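PDB 2XOT: amphoterin-induced protein 1 from Mus musculus, which promotes growth and fasciculation of neurites from hippocampal neurons and may mediate homophilic as well as heterophilic cell-cell interaction. Local coordinates for residues 73-78 / 97-102; 104-109 / 128-133; 122-127 / 141-146. All blocks are in the same frame, centred on the assembly; numbering follows the deposited sequence.

Contact 1. Residues 73-78 / 97-102; sequences HNHLNF and SNHLHT. With NAG (2-acetamido-2-deoxy-beta-D-glucopyranose), chain D.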
loop_
_atom_site.group_PDB
_atom_site.type_symbol
_atom_site.label_atom_id
_atom_site.label_comp_id
_atom_site.label_asym_id
_atom_site.label_seq_id
_atom_site.Cartn_x
_atom_site.Cartn_y
_atom_site.Cartn_z
ATOM N N HIS B 73 -12.050 10.866 -13.661
ATOM C CA HIS B 73 -13.210 10.869 -14.551
ATOM C C HIS B 73 -14.309 11.803 -14.046
ATOM O O HIS B 73 -15.481 11.440 -13.952
ATOM C CB HIS B 73 -13.730 9.446 -14.792
ATOM C CG HIS B 73 -12.816 8.624 -15.628
ATOM N ND1 HIS B 73 -12.690 8.810 -16.988
ATOM C CD2 HIS B 73 -11.947 7.643 -15.297
ATOM C CE1 HIS B 73 -11.792 7.964 -17.462
ATOM N NE2 HIS B 73 -11.332 7.242 -16.454
ATOM N N ASN B 74 -13.892 13.015 -13.711
ATOM C CA ASN B 74 -14.820 14.096 -13.421
ATOM C C ASN B 74 -14.509 15.201 -14.432
ATOM O O ASN B 74 -13.828 14.927 -15.429
ATOM C CB ASN B 74 -14.635 14.536 -11.966
ATOM C CG ASN B 74 -15.434 13.694 -11.016
ATOM O OD1 ASN B 74 -16.627 13.889 -10.887
ATOM N ND2 ASN B 74 -14.787 12.751 -10.345
ATOM N N HIS B 75 -15.012 16.418 -14.203
ATOM C CA HIS B 75 -14.701 17.547 -15.079
ATOM C C HIS B 75 -13.955 18.623 -14.320
ATOM O O HIS B 75 -14.174 19.803 -14.564
ATOM C CB HIS B 75 -15.969 18.181 -15.657
ATOM C CG HIS B 75 -16.971 17.205 -16.162
ATOM N ND1 HIS B 75 -18.327 17.398 -16.011
ATOM C CD2 HIS B 75 -16.827 16.033 -16.823
ATOM C CE1 HIS B 75 -18.975 16.378 -16.543
ATOM N NE2 HIS B 75 -18.088 15.543 -17.054
ATOM N N LEU B 76 -13.077 18.224 -13.402
ATOM C CA LEU B 76 -12.424 19.161 -12.507
ATOM C C LEU B 76 -11.544 20.119 -13.299
ATOM O O LEU B 76 -10.637 19.689 -13.984
ATOM C CB LEU B 76 -11.595 18.418 -11.437
ATOM C CG LEU B 76 -12.328 17.687 -10.305
ATOM C CD1 LEU B 76 -11.368 16.930 -9.381
ATOM C CD2 LEU B 76 -13.158 18.648 -9.467
ATOM N N ASN B 77 -11.844 21.417 -13.228
ATOM C CA ASN B 77 -10.947 22.440 -13.779
ATOM C C ASN B 77 -10.421 23.428 -12.732
ATOM O O ASN B 77 -9.716 24.372 -13.065
ATOM C CB ASN B 77 -11.624 23.165 -14.924
ATOM C CG ASN B 77 -12.907 23.808 -14.518
ATOM O OD1 ASN B 77 -13.049 24.275 -13.399
ATOM N ND2 ASN B 77 -13.858 23.823 -15.421
ATOM N N PHE B 78 -10.737 23.200 -11.461
ATOM C CA PHE B 78 -10.322 24.111 -10.411
ATOM C C PHE B 78 -10.152 23.390 -9.081
ATOM O O PHE B 78 -11.008 22.616 -8.702
ATOM C CB PHE B 78 -11.339 25.245 -10.258
ATOM C CG PHE B 78 -11.171 26.005 -8.984
ATOM C CD1 PHE B 78 -10.244 27.033 -8.901
ATOM C CD2 PHE B 78 -11.880 25.651 -7.850
ATOM C CE1 PHE B 78 -10.046 27.719 -7.716
ATOM C CE2 PHE B 78 -11.684 26.332 -6.656
ATOM C CZ PHE B 78 -10.768 27.372 -6.598
ATOM N N SER B 97 -7.809 11.920 -15.586
ATOM C CA SER B 97 -8.995 12.005 -16.460
ATOM C C SER B 97 -9.958 13.096 -15.985
ATOM O O SER B 97 -11.130 12.848 -15.708
ATOM C CB SER B 97 -9.682 10.657 -16.612
ATOM O OG SER B 97 -8.813 9.714 -17.225
ATOM N N ASN B 98 -9.407 14.296 -15.877
ATOM C CA ASN B 98 -10.150 15.510 -15.461
ATOM C C ASN B 98 -9.820 16.647 -16.441
ATOM O O ASN B 98 -9.255 16.395 -17.499
ATOM C CB ASN B 98 -9.792 15.878 -14.015
ATOM C CG ASN B 98 -10.689 15.197 -13.001
ATOM O OD1 ASN B 98 -10.245 14.360 -12.204
ATOM N ND2 ASN B 98 -11.962 15.555 -13.020
ATOM N N HIS B 99 -10.175 17.885 -16.117
ATOM C CA HIS B 99 -9.905 19.008 -17.018
ATOM C C HIS B 99 -8.910 19.977 -16.393
ATOM O O HIS B 99 -9.045 21.194 -16.557
ATOM C CB HIS B 99 -11.205 19.755 -17.358
ATOM C CG HIS B 99 -12.221 18.923 -18.082
ATOM N ND1 HIS B 99 -13.559 19.261 -18.135
ATOM C CD2 HIS B 99 -12.104 17.755 -18.756
ATOM C CE1 HIS B 99 -14.217 18.348 -18.827
ATOM N NE2 HIS B 99 -13.356 17.428 -19.224
ATOM N N LEU B 100 -7.919 19.460 -15.667
ATOM C CA LEU B 100 -6.986 20.346 -14.959
ATOM C C LEU B 100 -5.994 20.936 -15.946
ATOM O O LEU B 100 -5.423 20.226 -16.774
ATOM C CB LEU B 100 -6.249 19.635 -13.824
ATOM C CG LEU B 100 -7.089 19.143 -12.657
ATOM C CD1 LEU B 100 -6.282 18.145 -11.831
ATOM C CD2 LEU B 100 -7.562 20.300 -11.796
ATOM N N HIS B 101 -5.795 22.245 -15.842
ATOM C CA HIS B 101 -5.031 23.003 -16.836
ATOM C C HIS B 101 -3.762 23.601 -16.267
ATOM O O HIS B 101 -2.765 23.750 -16.971
ATOM C CB HIS B 101 -5.910 24.097 -17.451
ATOM C CG HIS B 101 -5.219 24.890 -18.508
ATOM N ND1 HIS B 101 -4.653 24.306 -19.624
ATOM C CD2 HIS B 101 -5.006 26.221 -18.627
ATOM C CE1 HIS B 101 -4.118 25.245 -20.381
ATOM N NE2 HIS B 101 -4.321 26.417 -19.802
ATOM N N THR B 102 -3.774 23.949 -14.994
ATOM C CA THR B 102 -2.548 24.419 -14.362
ATOM C C THR B 102 -2.341 23.861 -12.961
ATOM O O THR B 102 -3.287 23.528 -12.258
ATOM C CB THR B 102 -2.418 25.995 -14.416
ATOM O OG1 THR B 102 -1.522 26.455 -13.386
ATOM C CG2 THR B 102 -3.773 26.696 -14.297
HETATM C C1 NAG D . -23.157 14.757 -16.524
HETATM C C2 NAG D . -24.440 15.516 -16.792
HETATM C C3 NAG D . -24.830 15.264 -18.246
HETATM C C4 NAG D . -23.655 15.514 -19.194
HETATM C C5 NAG D . -22.325 14.951 -18.694
HETATM C C6 NAG D . -21.164 15.537 -19.486
HETATM C C7 NAG D . -26.034 15.837 -14.941
HETATM C C8 NAG D . -27.044 15.196 -14.040
HETATM N N2 NAG D . -25.441 15.052 -15.840
HETATM O O3 NAG D . -25.899 16.114 -18.593
HETATM O O4 NAG D . -23.898 14.874 -20.424
HETATM O O5 NAG D . -22.125 15.262 -17.341
HETATM O O6 NAG D . -20.933 14.761 -20.637
HETATM O O7 NAG D . -25.800 17.031 -14.826
#
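His73 to Leu76 lie against Ser97 to Leu100 where the loops following strands 68-70 and 92-94 stack side by side, one turn of the leucine-rich repeat domain upon the next. The touching parts run in nearly the same direction, 7° apart, and each begins with a residue in the left-handed helical backbone conformation. At that end Ser97 CB stands over the centre of the His73 ring, 3.6 Å from its centroid, in a CH-pi contact. Ser97 OG, above the same ring, is hydrogen-bonded to Asn121, while Ser26 of the second subunit also packs on His73.

The imidazoles of His75 and His99 point the same way with planes only 12° apart, but are slid so far that they barely overlap. With His99 CG anti to its carbonyl carbon (chi1 -62°), a face of the His99 ring is covered by His75 CA, 4.0 Å from the centroid and offset toward the rim, while His75 CB touches His99 ND1 at 3.6 Å. The His75 ring presents its edge to the sugar, CE1 lying 3.4 Å from O5 of the N-acetylglucosamine.

The backbones are joined by His99 N, which donates to Leu76 O at 2.8 Å, and by a weak bond from Asn74 N to Ser97 O. The buried amide of Asn74 turns back to the preceding repeat, ND2 bonding to Leu46 O and OD1 accepting from Leu51 N, while ND2 also holds Leu71 O of its own repeat. The Asn98 carboxamide lies beside CB of both Asn74 and Leu76, with Asn98 CG 3.7 Å from Leu76 CB. Stacked at equivalent positions and flanked by inward leucines, such asparagines form the asparagine ladder of the leucine-rich repeat solenoid, here between LRR 2 and LRR 3.

Contact 2. Residues 104-109 / 128-133; sequences DEFLFS and DRNAFE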
loop_
_atom_site.group_PDB
_atom_site.type_symbol
_atom_site.label_atom_id
_atom_site.label_comp_id
_atom_site.label_asym_id
_atom_site.label_seq_id
_atom_site.Cartn_x
_atom_site.Cartn_y
_atom_site.Cartn_z
ATOM N N ASP B 104 -0.894 25.109 -9.784
ATOM C CA ASP B 104 -0.512 26.370 -9.162
ATOM C C ASP B 104 0.498 26.128 -8.056
ATOM O O ASP B 104 0.551 25.032 -7.502
ATOM C CB ASP B 104 -1.736 27.066 -8.575
ATOM C CG ASP B 104 -2.525 27.842 -9.606
ATOM O OD1 ASP B 104 -2.405 27.555 -10.815
ATOM O OD2 ASP B 104 -3.279 28.757 -9.196
ATOM N N GLU B 105 1.289 27.149 -7.728
ATOM C CA GLU B 105 2.318 26.995 -6.690
ATOM C C GLU B 105 1.701 26.635 -5.349
ATOM O O GLU B 105 0.638 27.149 -4.986
ATOM C CB GLU B 105 3.198 28.241 -6.563
ATOM C CG GLU B 105 2.451 29.525 -6.290
ATOM C CD GLU B 105 3.375 30.680 -5.913
ATOM O OE1 GLU B 105 4.634 30.551 -6.007
ATOM O OE2 GLU B 105 2.812 31.718 -5.503
ATOM N N PHE B 106 2.366 25.717 -4.644
ATOM C CA PHE B 106 1.906 25.146 -3.383
ATOM C C PHE B 106 0.570 24.393 -3.416
ATOM O O PHE B 106 0.017 24.095 -2.359
ATOM C CB PHE B 106 1.895 26.216 -2.291
ATOM C CG PHE B 106 3.081 27.132 -2.347
ATOM C CD1 PHE B 106 4.359 26.621 -2.340
ATOM C CD2 PHE B 106 2.914 28.502 -2.440
ATOM C CE1 PHE B 106 5.457 27.457 -2.412
ATOM C CE2 PHE B 106 4.006 29.341 -2.517
ATOM C CZ PHE B 106 5.272 28.827 -2.502
ATOM N N LEU B 107 0.076 24.036 -4.604
ATOM C CA LEU B 107 -1.241 23.379 -4.724
ATOM C C LEU B 107 -1.371 22.071 -3.939
ATOM O O LEU B 107 -2.435 21.776 -3.408
ATOM C CB LEU B 107 -1.597 23.119 -6.196
ATOM C CG LEU B 107 -3.031 22.708 -6.506
ATOM C CD1 LEU B 107 -4.033 23.792 -6.078
ATOM C CD2 LEU B 107 -3.182 22.405 -7.989
ATOM N N PHE B 108 -0.285 21.302 -3.846
ATOM C CA PHE B 108 -0.311 20.003 -3.160
ATOM C C PHE B 108 0.506 20.015 -1.874
ATOM O O PHE B 108 0.663 18.990 -1.242
ATOM C CB PHE B 108 0.211 18.918 -4.103
ATOM C CG PHE B 108 -0.620 18.759 -5.374
ATOM C CD1 PHE B 108 -1.907 18.270 -5.318
ATOM C CD2 PHE B 108 -0.105 19.113 -6.608
ATOM C CE1 PHE B 108 -2.668 18.139 -6.456
ATOM C CE2 PHE B 108 -0.868 18.964 -7.748
ATOM C CZ PHE B 108 -2.150 18.484 -7.660
ATOM N N SER B 109 0.994 21.184 -1.480
ATOM C CA SER B 109 1.880 21.325 -0.328
ATOM C C SER B 109 1.266 21.007 1.032
ATOM O O SER B 109 1.999 20.776 1.997
ATOM C CB SER B 109 2.461 22.730 -0.293
ATOM O OG SER B 109 3.331 22.888 -1.374
ATOM N N ASP B 128 4.740 23.594 -12.582
ATOM C CA ASP B 128 5.467 24.492 -11.674
ATOM C C ASP B 128 6.054 23.655 -10.549
ATOM O O ASP B 128 5.318 23.017 -9.835
ATOM C CB ASP B 128 4.512 25.563 -11.096
ATOM C CG ASP B 128 5.215 26.553 -10.159
ATOM O OD1 ASP B 128 6.312 26.240 -9.627
ATOM O OD2 ASP B 128 4.661 27.663 -9.958
ATOM N N ARG B 129 7.371 23.673 -10.386
ATOM C CA ARG B 129 8.038 22.964 -9.267
ATOM C C ARG B 129 7.409 23.211 -7.898
ATOM O O ARG B 129 7.405 22.315 -7.031
ATOM C CB ARG B 129 9.500 23.364 -9.169
ATOM C CG ARG B 129 10.194 22.908 -7.879
ATOM C CD ARG B 129 10.213 21.361 -7.756
ATOM N NE ARG B 129 10.814 20.898 -6.505
ATOM C CZ ARG B 129 10.211 20.915 -5.313
ATOM N NH1 ARG B 129 8.979 21.386 -5.177
ATOM N NH2 ARG B 129 10.854 20.490 -4.225
ATOM N N ASN B 130 6.906 24.424 -7.687
ATOM C CA ASN B 130 6.339 24.782 -6.399
ATOM C C ASN B 130 4.972 24.160 -6.122
ATOM O O ASN B 130 4.529 24.161 -4.989
ATOM C CB ASN B 130 6.267 26.310 -6.246
ATOM C CG ASN B 130 7.641 26.947 -6.066
ATOM O OD1 ASN B 130 7.848 28.096 -6.463
ATOM N ND2 ASN B 130 8.590 26.199 -5.471
ATOM N N ALA B 131 4.294 23.618 -7.128
ATOM C CA ALA B 131 3.040 22.884 -6.867
ATOM C C ALA B 131 3.260 21.711 -5.899
ATOM O O ALA B 131 2.366 21.336 -5.125
ATOM C CB ALA B 131 2.399 22.403 -8.180
ATOM N N PHE B 132 4.460 21.148 -5.934
ATOM C CA PHE B 132 4.811 19.966 -5.132
ATOM C C PHE B 132 5.788 20.254 -3.996
ATOM O O PHE B 132 6.387 19.343 -3.425
ATOM C CB PHE B 132 5.395 18.916 -6.039
ATOM C CG PHE B 132 4.593 18.712 -7.294
ATOM C CD1 PHE B 132 3.509 17.847 -7.307
ATOM C CD2 PHE B 132 4.921 19.387 -8.448
ATOM C CE1 PHE B 132 2.763 17.676 -8.456
ATOM C CE2 PHE B 132 4.193 19.202 -9.594
ATOM C CZ PHE B 132 3.114 18.337 -9.598
ATOM N N GLU B 133 5.938 21.523 -3.668
ATOM C CA GLU B 133 6.807 21.912 -2.565
ATOM C C GLU B 133 6.374 21.227 -1.271
ATOM O O GLU B 133 5.187 21.188 -0.954
ATOM C CB GLU B 133 6.810 23.428 -2.415
ATOM C CG GLU B 133 7.758 23.963 -1.377
ATOM C CD GLU B 133 9.209 23.856 -1.768
ATOM O OE1 GLU B 133 9.522 23.423 -2.906
ATOM O OE2 GLU B 133 10.053 24.218 -0.924
#
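Phe106 N reaches Asn130 O from well above the carbonyl plane, 57° out of it, yet the bond is short at 2.7 Å. The bond lies in a tight chain path: residues 104-107 make a type II turn with Phe106 in its left-handed position, and a type I turn follows at once. Phe108 N, by contrast, meets Ala131 O in the carbonyl plane at 2.9 Å, with a C=O...N angle of 157°. A third bond comes from a side chain. Ser109 OG, set beside its own backbone N and anti to the carbonyl carbon (chi1 -68°), donates to Glu133 O at 2.6 Å.

Between these bonds sits Ala131, whose CB comes within 3.3 Å of Asp104 O, the carbonyl that also accepts from Leu107 N. On the inner side Phe108 and Phe132 point the same way, their planes near parallel but slid apart; CD2 of Phe108 touches CE1 of Phe132 at 3.7 Å, and both rings rest on Leu117 of strand 116-118. On the outer side the Phe106 ring turns its edge to Glu133 CB, at 4.0 Å from CD1, while Glu105 CB packs against Asn130 CB.

Residues 128-133 are braced internally by an Asx turn from Asp128 OD1 to Asn130 N and by a salt bridge from Arg129 NH1 to Glu133 OE1. Two main-chain bonds and a serine hydroxyl thus join LRR 3 to LRR 4, while the buried rings resemble the phenylalanine spine of other extracellular repeat proteins; the polar grip depends mostly on backbone shape, and side-chain chemistry matters chiefly for Ser109 and for the apolar inner face.

Contact 3. Residues 122-127 / 141-146; sequences NHIVVV and LYLSQN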
loop_
_atom_site.group_PDB
_atom_site.type_symbol
_atom_site.label_atom_id
_atom_site.label_comp_id
_atom_site.label_asym_id
_atom_site.label_seq_id
_atom_site.Cartn_x
_atom_site.Cartn_y
_atom_site.Cartn_z
ATOM N N ASN B 122 -5.070 14.844 -18.335
ATOM C CA ASN B 122 -5.643 16.161 -18.034
ATOM C C ASN B 122 -5.267 17.170 -19.148
ATOM O O ASN B 122 -4.925 16.767 -20.248
ATOM C CB ASN B 122 -5.157 16.616 -16.665
ATOM C CG ASN B 122 -6.053 16.148 -15.552
ATOM O OD1 ASN B 122 -7.142 16.693 -15.368
ATOM N ND2 ASN B 122 -5.601 15.141 -14.776
ATOM N N HIS B 123 -5.346 18.472 -18.893
ATOM C CA HIS B 123 -4.934 19.462 -19.880
ATOM C C HIS B 123 -3.736 20.261 -19.391
ATOM O O HIS B 123 -3.657 21.465 -19.606
ATOM C CB HIS B 123 -6.108 20.411 -20.174
ATOM C CG HIS B 123 -7.335 19.714 -20.682
ATOM N ND1 HIS B 123 -8.603 20.021 -20.239
ATOM C CD2 HIS B 123 -7.486 18.722 -21.592
ATOM C CE1 HIS B 123 -9.485 19.254 -20.861
ATOM N NE2 HIS B 123 -8.832 18.441 -21.673
ATOM N N ILE B 124 -2.792 19.601 -18.726
ATOM C CA ILE B 124 -1.685 20.307 -18.121
ATOM C C ILE B 124 -0.638 20.665 -19.171
ATOM O O ILE B 124 -0.176 19.814 -19.951
ATOM C CB ILE B 124 -1.057 19.510 -16.951
ATOM C CG1 ILE B 124 -2.098 19.271 -15.844
ATOM C CG2 ILE B 124 0.140 20.242 -16.409
ATOM C CD1 ILE B 124 -1.619 18.330 -14.754
ATOM N N VAL B 125 -0.276 21.940 -19.198
ATOM C CA VAL B 125 0.679 22.437 -20.172
ATOM C C VAL B 125 2.026 22.727 -19.519
ATOM O O VAL B 125 3.069 22.524 -20.128
ATOM C CB VAL B 125 0.136 23.712 -20.905
ATOM C CG1 VAL B 125 1.261 24.453 -21.553
ATOM C CG2 VAL B 125 -0.944 23.333 -21.941
ATOM N N VAL B 126 2.004 23.178 -18.284
ATOM C CA VAL B 126 3.213 23.645 -17.607
ATOM C C VAL B 126 3.221 23.157 -16.181
ATOM O O VAL B 126 2.233 23.341 -15.461
ATOM C CB VAL B 126 3.263 25.204 -17.600
ATOM C CG1 VAL B 126 4.296 25.715 -16.612
ATOM C CG2 VAL B 126 3.542 25.717 -18.976
ATOM N N VAL B 127 4.333 22.531 -15.777
ATOM C CA VAL B 127 4.504 21.996 -14.424
ATOM C C VAL B 127 5.348 22.959 -13.586
ATOM O O VAL B 127 6.528 23.153 -13.869
ATOM C CB VAL B 127 5.203 20.591 -14.453
ATOM C CG1 VAL B 127 5.289 19.982 -13.026
ATOM C CG2 VAL B 127 4.462 19.641 -15.391
ATOM N N LEU B 141 4.658 10.072 -9.280
ATOM C CA LEU B 141 3.884 11.144 -9.903
ATOM C C LEU B 141 3.606 10.838 -11.376
ATOM O O LEU B 141 4.525 10.831 -12.212
ATOM C CB LEU B 141 4.637 12.465 -9.775
ATOM C CG LEU B 141 4.081 13.739 -10.405
ATOM C CD1 LEU B 141 2.656 14.080 -9.872
ATOM C CD2 LEU B 141 5.100 14.899 -10.167
ATOM N N TYR B 142 2.326 10.636 -11.693
ATOM C CA TYR B 142 1.901 10.240 -13.042
ATOM C C TYR B 142 1.298 11.452 -13.759
ATOM O O TYR B 142 0.279 11.971 -13.343
ATOM C CB TYR B 142 0.864 9.133 -12.974
ATOM C CG TYR B 142 1.358 7.753 -12.519
ATOM C CD1 TYR B 142 1.589 6.740 -13.442
ATOM C CD2 TYR B 142 1.536 7.454 -11.180
ATOM C CE1 TYR B 142 2.003 5.478 -13.043
ATOM C CE2 TYR B 142 1.951 6.175 -10.762
ATOM C CZ TYR B 142 2.206 5.214 -11.703
ATOM O OH TYR B 142 2.603 3.950 -11.330
ATOM N N LEU B 143 1.948 11.869 -14.838
ATOM C CA LEU B 143 1.621 13.067 -15.593
ATOM C C LEU B 143 1.490 12.772 -17.083
ATOM O O LEU B 143 1.522 13.689 -17.916
ATOM C CB LEU B 143 2.712 14.120 -15.350
ATOM C CG LEU B 143 2.545 14.954 -14.070
ATOM C CD1 LEU B 143 3.881 15.600 -13.640
ATOM C CD2 LEU B 143 1.441 16.031 -14.285
ATOM N N SER B 144 1.319 11.504 -17.429
ATOM C CA SER B 144 1.190 11.113 -18.838
ATOM C C SER B 144 -0.112 11.646 -19.424
ATOM O O SER B 144 -1.018 12.007 -18.691
ATOM C CB SER B 144 1.240 9.597 -18.983
ATOM O OG SER B 144 0.085 9.029 -18.402
ATOM N N GLN B 145 -0.184 11.685 -20.748
ATOM C CA GLN B 145 -1.326 12.231 -21.496
ATOM C C GLN B 145 -1.708 13.614 -21.017
ATOM O O GLN B 145 -2.867 13.863 -20.680
ATOM C CB GLN B 145 -2.548 11.305 -21.459
ATOM C CG GLN B 145 -2.282 9.847 -21.048
ATOM C CD GLN B 145 -1.965 8.975 -22.192
ATOM O OE1 GLN B 145 -2.343 9.280 -23.312
ATOM N NE2 GLN B 145 -1.272 7.861 -21.932
ATOM N N ASN B 146 -0.727 14.511 -20.976
ATOM C CA ASN B 146 -0.979 15.948 -20.855
ATOM C C ASN B 146 -0.369 16.670 -22.075
ATOM O O ASN B 146 -0.093 16.028 -23.070
ATOM C CB ASN B 146 -0.437 16.457 -19.524
ATOM C CG ASN B 146 -1.311 16.055 -18.359
ATOM O OD1 ASN B 146 -1.013 15.103 -17.620
ATOM N ND2 ASN B 146 -2.398 16.783 -18.181
#
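The flat carboxamide of Asn146 has Ile124 CB standing over its plane, 3.7 Å from Asn146 CG, whereas Asn122 CB lies close to that plane beyond the outer end of the amide. The backbone from Asn122 to Ile124 bends around this polar group. Beside it, Asn122 N makes a weak hydrogen bond of 3.4 Å to Gln145 O. The amide of Asn122 itself is engaged elsewhere: OD1 accepts from Leu100 N, and ND2 bonds to Leu95 O and Leu119 O.

Toward Leu143 the contact turns apolar. Ile124 CD1, anti to its CA (chi2 172°), extends to Leu143 CD2 at 3.9 Å, the two side chains meeting at about a right angle, and Val127 CG2 approaches Leu143 CD1 at 4.4 Å. An alanine in place of Asn146 would probably open a gap beside Ile124 CB and leave the backbone of Asn122 to Ile124 without the polar group it wraps.

Nearby, Tyr142 OH is hydrogen-bonded to Asn21 OD1 of the second subunit. LRR 4 is thereby joined to LRR 5 just past strand 140-142, which runs parallel to its neighbours 116-118 and 167-169 in the sheet.

In the fold
All three contacts are partly buried and each joins consecutive repeats of the extracellular solenoid: LRR 2 to 3, 3 to 4, and 4 to 5. Contacts 1 and 3 both join the turns that follow the parallel strands, contact 3 also including the end of strand 140-142; each has a pair of buried asparagines, and they adjoin directly, Leu100 O and His123 N lying 2.8 Å apart as a probable hydrogen bond. Contact 1 adds near-parallel, slid-apart histidines and a neighbouring glycan; contact 3 has a more apolar inner layer. Contact 2 lies farther round the repeat, with charged side chains outside and phenylalanines within. It meets contact 3 through Phe132, whose ring packs on Val127 and Leu141.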